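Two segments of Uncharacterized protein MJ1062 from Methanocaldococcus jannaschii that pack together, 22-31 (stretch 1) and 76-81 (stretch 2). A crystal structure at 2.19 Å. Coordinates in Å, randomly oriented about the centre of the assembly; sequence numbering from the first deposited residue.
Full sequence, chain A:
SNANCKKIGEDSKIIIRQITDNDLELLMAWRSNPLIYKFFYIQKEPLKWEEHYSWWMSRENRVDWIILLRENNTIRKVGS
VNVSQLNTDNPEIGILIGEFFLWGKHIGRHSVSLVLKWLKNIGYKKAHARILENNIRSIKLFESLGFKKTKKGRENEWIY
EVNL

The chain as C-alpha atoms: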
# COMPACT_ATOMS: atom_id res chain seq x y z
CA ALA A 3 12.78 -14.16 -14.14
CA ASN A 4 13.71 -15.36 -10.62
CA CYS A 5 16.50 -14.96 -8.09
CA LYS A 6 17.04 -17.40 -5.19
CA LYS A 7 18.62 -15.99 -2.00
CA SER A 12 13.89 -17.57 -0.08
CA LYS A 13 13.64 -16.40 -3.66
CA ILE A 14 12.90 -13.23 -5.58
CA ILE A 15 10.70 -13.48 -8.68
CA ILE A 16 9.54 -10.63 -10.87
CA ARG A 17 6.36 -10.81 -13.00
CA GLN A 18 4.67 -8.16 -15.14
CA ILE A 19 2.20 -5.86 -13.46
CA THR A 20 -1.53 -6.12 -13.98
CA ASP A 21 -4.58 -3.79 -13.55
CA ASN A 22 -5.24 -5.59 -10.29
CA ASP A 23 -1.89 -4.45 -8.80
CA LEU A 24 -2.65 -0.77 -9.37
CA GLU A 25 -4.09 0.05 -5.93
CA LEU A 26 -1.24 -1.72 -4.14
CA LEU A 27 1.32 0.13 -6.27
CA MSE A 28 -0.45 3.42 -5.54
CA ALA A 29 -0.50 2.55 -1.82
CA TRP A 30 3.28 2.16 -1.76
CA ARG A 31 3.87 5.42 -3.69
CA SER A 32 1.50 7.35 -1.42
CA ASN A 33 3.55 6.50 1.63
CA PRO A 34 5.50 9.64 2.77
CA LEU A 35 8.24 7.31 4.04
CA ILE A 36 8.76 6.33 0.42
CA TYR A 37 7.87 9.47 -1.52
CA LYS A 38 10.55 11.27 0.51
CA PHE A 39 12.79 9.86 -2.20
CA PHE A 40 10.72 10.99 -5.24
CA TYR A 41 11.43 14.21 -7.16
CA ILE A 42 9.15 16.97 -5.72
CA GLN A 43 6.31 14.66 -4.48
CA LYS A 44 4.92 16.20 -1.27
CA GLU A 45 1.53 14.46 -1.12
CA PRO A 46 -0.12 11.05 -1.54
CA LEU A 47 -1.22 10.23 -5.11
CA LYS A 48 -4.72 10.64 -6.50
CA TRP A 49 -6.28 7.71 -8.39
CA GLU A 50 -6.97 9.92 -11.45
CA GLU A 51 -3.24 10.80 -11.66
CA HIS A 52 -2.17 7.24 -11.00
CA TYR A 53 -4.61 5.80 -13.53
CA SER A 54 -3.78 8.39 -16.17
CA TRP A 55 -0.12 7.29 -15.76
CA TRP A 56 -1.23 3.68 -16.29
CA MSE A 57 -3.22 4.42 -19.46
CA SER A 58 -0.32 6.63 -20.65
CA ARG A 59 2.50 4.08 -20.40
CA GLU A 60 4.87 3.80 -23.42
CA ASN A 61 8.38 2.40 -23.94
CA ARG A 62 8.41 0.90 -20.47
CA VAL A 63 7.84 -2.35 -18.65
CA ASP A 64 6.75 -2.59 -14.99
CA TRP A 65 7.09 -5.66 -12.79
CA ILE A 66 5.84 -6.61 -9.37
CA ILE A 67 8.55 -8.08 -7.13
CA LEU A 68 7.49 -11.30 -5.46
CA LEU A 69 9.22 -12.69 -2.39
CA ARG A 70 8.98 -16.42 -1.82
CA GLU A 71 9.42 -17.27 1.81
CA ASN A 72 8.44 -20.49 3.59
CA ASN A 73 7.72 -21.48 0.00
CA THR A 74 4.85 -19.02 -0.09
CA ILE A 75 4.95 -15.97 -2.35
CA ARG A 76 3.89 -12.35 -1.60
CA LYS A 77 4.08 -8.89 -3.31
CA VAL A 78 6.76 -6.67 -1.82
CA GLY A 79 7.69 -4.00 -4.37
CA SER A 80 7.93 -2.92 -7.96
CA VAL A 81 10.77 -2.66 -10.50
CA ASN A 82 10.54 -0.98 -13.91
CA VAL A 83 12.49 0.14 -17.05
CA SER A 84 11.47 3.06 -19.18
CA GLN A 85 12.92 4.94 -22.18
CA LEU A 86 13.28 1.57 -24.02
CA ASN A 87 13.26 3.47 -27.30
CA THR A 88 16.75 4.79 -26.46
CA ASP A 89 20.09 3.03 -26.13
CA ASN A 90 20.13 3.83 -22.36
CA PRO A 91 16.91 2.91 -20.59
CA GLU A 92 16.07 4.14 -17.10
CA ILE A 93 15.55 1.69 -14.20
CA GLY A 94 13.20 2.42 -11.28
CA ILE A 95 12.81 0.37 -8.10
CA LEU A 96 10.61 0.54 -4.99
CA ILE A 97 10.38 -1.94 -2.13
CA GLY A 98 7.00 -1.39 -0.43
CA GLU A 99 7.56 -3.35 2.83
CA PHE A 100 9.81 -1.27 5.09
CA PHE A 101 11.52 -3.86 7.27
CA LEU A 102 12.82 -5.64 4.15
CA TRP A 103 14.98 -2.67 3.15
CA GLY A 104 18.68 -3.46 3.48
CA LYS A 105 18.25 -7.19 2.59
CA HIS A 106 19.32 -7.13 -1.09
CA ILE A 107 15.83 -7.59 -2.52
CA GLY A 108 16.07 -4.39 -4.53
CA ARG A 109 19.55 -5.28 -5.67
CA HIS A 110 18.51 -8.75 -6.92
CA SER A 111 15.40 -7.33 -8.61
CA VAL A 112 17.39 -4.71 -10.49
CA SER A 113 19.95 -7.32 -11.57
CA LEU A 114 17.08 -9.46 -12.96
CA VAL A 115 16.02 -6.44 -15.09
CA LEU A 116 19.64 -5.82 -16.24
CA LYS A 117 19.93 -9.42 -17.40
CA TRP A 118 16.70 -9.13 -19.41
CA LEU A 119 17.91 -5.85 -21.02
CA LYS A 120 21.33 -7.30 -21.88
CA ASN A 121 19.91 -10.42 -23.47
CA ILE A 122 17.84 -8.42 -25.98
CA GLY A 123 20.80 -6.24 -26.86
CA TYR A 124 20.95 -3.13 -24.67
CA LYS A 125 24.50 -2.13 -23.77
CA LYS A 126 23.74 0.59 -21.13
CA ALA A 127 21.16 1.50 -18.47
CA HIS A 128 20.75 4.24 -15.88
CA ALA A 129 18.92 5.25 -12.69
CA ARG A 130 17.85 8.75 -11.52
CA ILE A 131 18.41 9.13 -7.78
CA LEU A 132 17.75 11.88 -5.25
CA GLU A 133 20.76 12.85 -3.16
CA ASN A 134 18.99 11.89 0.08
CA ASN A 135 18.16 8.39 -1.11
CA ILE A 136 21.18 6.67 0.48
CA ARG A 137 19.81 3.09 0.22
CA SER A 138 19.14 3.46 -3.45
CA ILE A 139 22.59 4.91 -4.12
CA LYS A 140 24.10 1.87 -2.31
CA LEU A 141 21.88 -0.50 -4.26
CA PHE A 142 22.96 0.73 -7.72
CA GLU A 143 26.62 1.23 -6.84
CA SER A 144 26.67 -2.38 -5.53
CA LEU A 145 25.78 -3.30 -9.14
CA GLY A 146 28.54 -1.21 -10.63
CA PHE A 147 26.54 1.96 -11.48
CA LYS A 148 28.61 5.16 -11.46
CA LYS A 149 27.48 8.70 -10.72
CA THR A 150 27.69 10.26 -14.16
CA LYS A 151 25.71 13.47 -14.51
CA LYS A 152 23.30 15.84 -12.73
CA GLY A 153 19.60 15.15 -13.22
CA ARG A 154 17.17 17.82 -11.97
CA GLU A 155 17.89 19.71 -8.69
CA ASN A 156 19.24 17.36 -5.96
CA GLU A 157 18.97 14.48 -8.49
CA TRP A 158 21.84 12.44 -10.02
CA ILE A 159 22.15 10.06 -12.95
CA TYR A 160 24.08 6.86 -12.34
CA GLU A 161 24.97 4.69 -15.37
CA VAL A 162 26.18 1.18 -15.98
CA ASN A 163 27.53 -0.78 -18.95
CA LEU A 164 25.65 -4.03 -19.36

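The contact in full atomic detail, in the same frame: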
# COMPACT_ATOMS: atom_id res chain seq x y z
N ASN A 22 -4.91 -5.22 -11.67
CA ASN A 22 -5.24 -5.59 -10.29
C ASN A 22 -4.22 -5.13 -9.24
O ASN A 22 -4.54 -5.03 -8.05
CB ASN A 22 -5.47 -7.10 -10.19
CG ASN A 22 -6.61 -7.58 -11.07
OD1 ASN A 22 -7.75 -7.10 -10.97
ND2 ASN A 22 -6.31 -8.53 -11.97
N ASP A 23 -3.00 -4.83 -9.68
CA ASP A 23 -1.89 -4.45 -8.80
C ASP A 23 -1.86 -2.94 -8.57
O ASP A 23 -1.06 -2.45 -7.78
CB ASP A 23 -0.54 -4.87 -9.40
CG ASP A 23 -0.40 -6.40 -9.57
OD1 ASP A 23 0.02 -6.87 -10.66
OD2 ASP A 23 -0.71 -7.13 -8.63
N LEU A 24 -2.75 -2.23 -9.26
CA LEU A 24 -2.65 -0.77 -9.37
C LEU A 24 -2.82 -0.05 -8.04
O LEU A 24 -2.10 0.92 -7.75
CB LEU A 24 -3.62 -0.22 -10.40
CG LEU A 24 -3.23 -0.29 -11.88
CD1 LEU A 24 -4.35 0.28 -12.75
CD2 LEU A 24 -1.93 0.45 -12.17
N GLU A 25 -3.77 -0.54 -7.24
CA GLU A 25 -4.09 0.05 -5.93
C GLU A 25 -2.96 -0.21 -4.95
O GLU A 25 -2.68 0.64 -4.14
CB GLU A 25 -5.42 -0.46 -5.35
CG GLU A 25 -6.67 -0.28 -6.27
CD GLU A 25 -6.94 -1.55 -7.11
OE1 GLU A 25 -6.01 -2.06 -7.78
OE2 GLU A 25 -8.08 -2.06 -7.08
N LEU A 26 -2.35 -1.39 -5.02
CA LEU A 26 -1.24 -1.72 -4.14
C LEU A 26 -0.02 -0.85 -4.49
O LEU A 26 0.60 -0.27 -3.61
CB LEU A 26 -0.88 -3.19 -4.24
CG LEU A 26 0.41 -3.66 -3.58
CD1 LEU A 26 0.39 -3.33 -2.10
CD2 LEU A 26 0.53 -5.20 -3.77
N LEU A 27 0.29 -0.78 -5.79
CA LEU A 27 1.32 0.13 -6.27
C LEU A 27 1.05 1.57 -5.84
O LEU A 27 1.94 2.24 -5.31
CB LEU A 27 1.53 0.02 -7.78
CG LEU A 27 2.69 0.90 -8.32
CD1 LEU A 27 4.11 0.43 -7.85
CD2 LEU A 27 2.64 1.08 -9.86
N MSE A 28 -0.17 2.05 -6.02
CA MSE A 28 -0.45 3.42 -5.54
C MSE A 28 -0.25 3.54 -4.02
O MSE A 28 0.22 4.55 -3.54
CB MSE A 28 -1.86 3.89 -5.91
CG MSE A 28 -2.12 5.32 -5.52
SE MSE A 28 -3.90 5.91 -6.10
CE MSE A 28 -4.93 4.47 -5.30
N ALA A 29 -0.62 2.51 -3.27
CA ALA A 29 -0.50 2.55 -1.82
C ALA A 29 0.96 2.68 -1.34
O ALA A 29 1.26 3.42 -0.38
CB ALA A 29 -1.18 1.36 -1.19
N TRP A 30 1.86 1.99 -2.01
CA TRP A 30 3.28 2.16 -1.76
C TRP A 30 3.77 3.58 -2.10
O TRP A 30 4.47 4.20 -1.32
CB TRP A 30 4.06 1.16 -2.57
CG TRP A 30 3.92 -0.26 -2.11
CD1 TRP A 30 3.69 -0.71 -0.82
CD2 TRP A 30 4.02 -1.41 -2.94
NE1 TRP A 30 3.66 -2.10 -0.81
CE2 TRP A 30 3.86 -2.55 -2.10
CE3 TRP A 30 4.26 -1.60 -4.31
CZ2 TRP A 30 3.92 -3.86 -2.60
CZ3 TRP A 30 4.30 -2.90 -4.81
CH2 TRP A 30 4.14 -4.02 -3.94
N ARG A 31 3.41 4.08 -3.27
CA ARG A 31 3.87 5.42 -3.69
C ARG A 31 3.26 6.59 -2.94
O ARG A 31 3.69 7.75 -3.13
CB ARG A 31 3.63 5.61 -5.20
CG ARG A 31 4.37 4.57 -6.03
CD ARG A 31 4.37 4.96 -7.51
NE ARG A 31 5.61 5.63 -7.89
CZ ARG A 31 5.81 6.95 -7.86
NH1 ARG A 31 7.01 7.42 -8.22
NH2 ARG A 31 4.84 7.79 -7.49
N ARG A 76 4.63 -13.58 -1.88
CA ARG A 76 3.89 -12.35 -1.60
C ARG A 76 4.47 -11.17 -2.39
O ARG A 76 5.62 -11.22 -2.80
CB ARG A 76 3.89 -12.05 -0.09
CG ARG A 76 5.10 -11.25 0.44
CD ARG A 76 4.96 -11.05 1.95
NE ARG A 76 6.08 -10.36 2.58
CZ ARG A 76 7.05 -11.00 3.24
NH1 ARG A 76 7.04 -12.32 3.32
NH2 ARG A 76 8.03 -10.32 3.84
N LYS A 77 3.66 -10.12 -2.59
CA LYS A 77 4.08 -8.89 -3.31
C LYS A 77 4.76 -7.88 -2.41
O LYS A 77 4.17 -7.43 -1.42
CB LYS A 77 2.86 -8.22 -3.93
CG LYS A 77 2.39 -8.81 -5.25
CD LYS A 77 1.16 -9.67 -5.16
CE LYS A 77 -0.05 -8.96 -4.52
NZ LYS A 77 -0.40 -7.78 -5.31
N VAL A 78 5.98 -7.46 -2.76
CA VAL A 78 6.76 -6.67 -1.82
C VAL A 78 7.28 -5.38 -2.41
O VAL A 78 7.77 -4.55 -1.66
CB VAL A 78 7.98 -7.46 -1.22
CG1 VAL A 78 7.54 -8.70 -0.43
CG2 VAL A 78 8.98 -7.83 -2.31
N GLY A 79 7.23 -5.24 -3.74
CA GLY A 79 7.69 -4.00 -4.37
C GLY A 79 7.43 -3.98 -5.85
O GLY A 79 6.70 -4.84 -6.39
N SER A 80 8.03 -3.01 -6.53
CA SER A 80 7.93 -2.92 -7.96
C SER A 80 9.25 -2.49 -8.57
O SER A 80 9.96 -1.64 -8.00
CB SER A 80 6.85 -1.95 -8.36
OG SER A 80 6.71 -1.94 -9.78
N VAL A 81 9.57 -3.04 -9.74
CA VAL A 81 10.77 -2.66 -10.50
C VAL A 81 10.34 -2.42 -11.94
O VAL A 81 9.39 -3.07 -12.42
CB VAL A 81 11.91 -3.73 -10.37
CG1 VAL A 81 11.54 -5.04 -11.06
CG2 VAL A 81 13.28 -3.17 -10.84

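How does the start of stretch 1 reach a strand that lies across it? The helix 24-31 runs nearly perpendicular to the strand 76-81, at 82°, with the axes 9.3 Å apart at their closest, so side chains must bridge the gap. N22 takes no part, its end leading away. D23, in the 3-10 segment just before the helix, points toward the strand, and its OD2 meets K77 NZ at 3.4 Å in a salt bridge that includes a weak hydrogen bond. The same carboxylate is also hydrogen-bonded elsewhere, while the D23 backbone carbonyl serves the helix, D23 O accepting from L27 N at 2.9 Å.

What does L26 add beside this charged pair? L24 and E25 are out of reach, but L26 lies on the side of the helix that faces the strand. Its CD2 comes to 3.1 Å from K77 NZ, a tight approach of a methyl group to an amine. A lysine suits this place because its long aliphatic chain can lie beside apolar neighbours while its amine still reaches an acid.

How does L27 make contact although its CA-to-CB bond points sideways? The end of its side chain comes nearer, and CD1 packs 3.7 Å from S80 CB. The small S80 side chain points toward the helix and offers its CB to the leucine, while its OG is hydrogen-bonded elsewhere, so the hydroxyl is not left unsatisfied in this buried setting.

Why does W30 dominate the contact? After M28 (a selenomethionine) and A29, both out of reach, W30 points toward the strand with chi1 m, and the strand covers 69 Å² of it, the largest share in stretch 1. Its six-membered ring lies against the backbone: W30 CH2 is 3.3 Å from G79 N, and G79 CA sits over one face, 3.9 Å from the ring centroid, in a CH-pi contact. G79 has no side chain, but a CB there would point away from the helix, so its absence is not what lets CA reach the ring; the phi/psi of -175/-168 is an extended conformation that glycine adopts readily. K77 O lies at the ring edge, 3.8 Å from W30 CZ2, and V78 C is 3.7 Å from that same CZ2, whereas the V78 side chain points away. R31 ends the stretch out of reach of the strand. Altogether 285 Å² is buried, counting both sides, and one salt bridge joins the stretches.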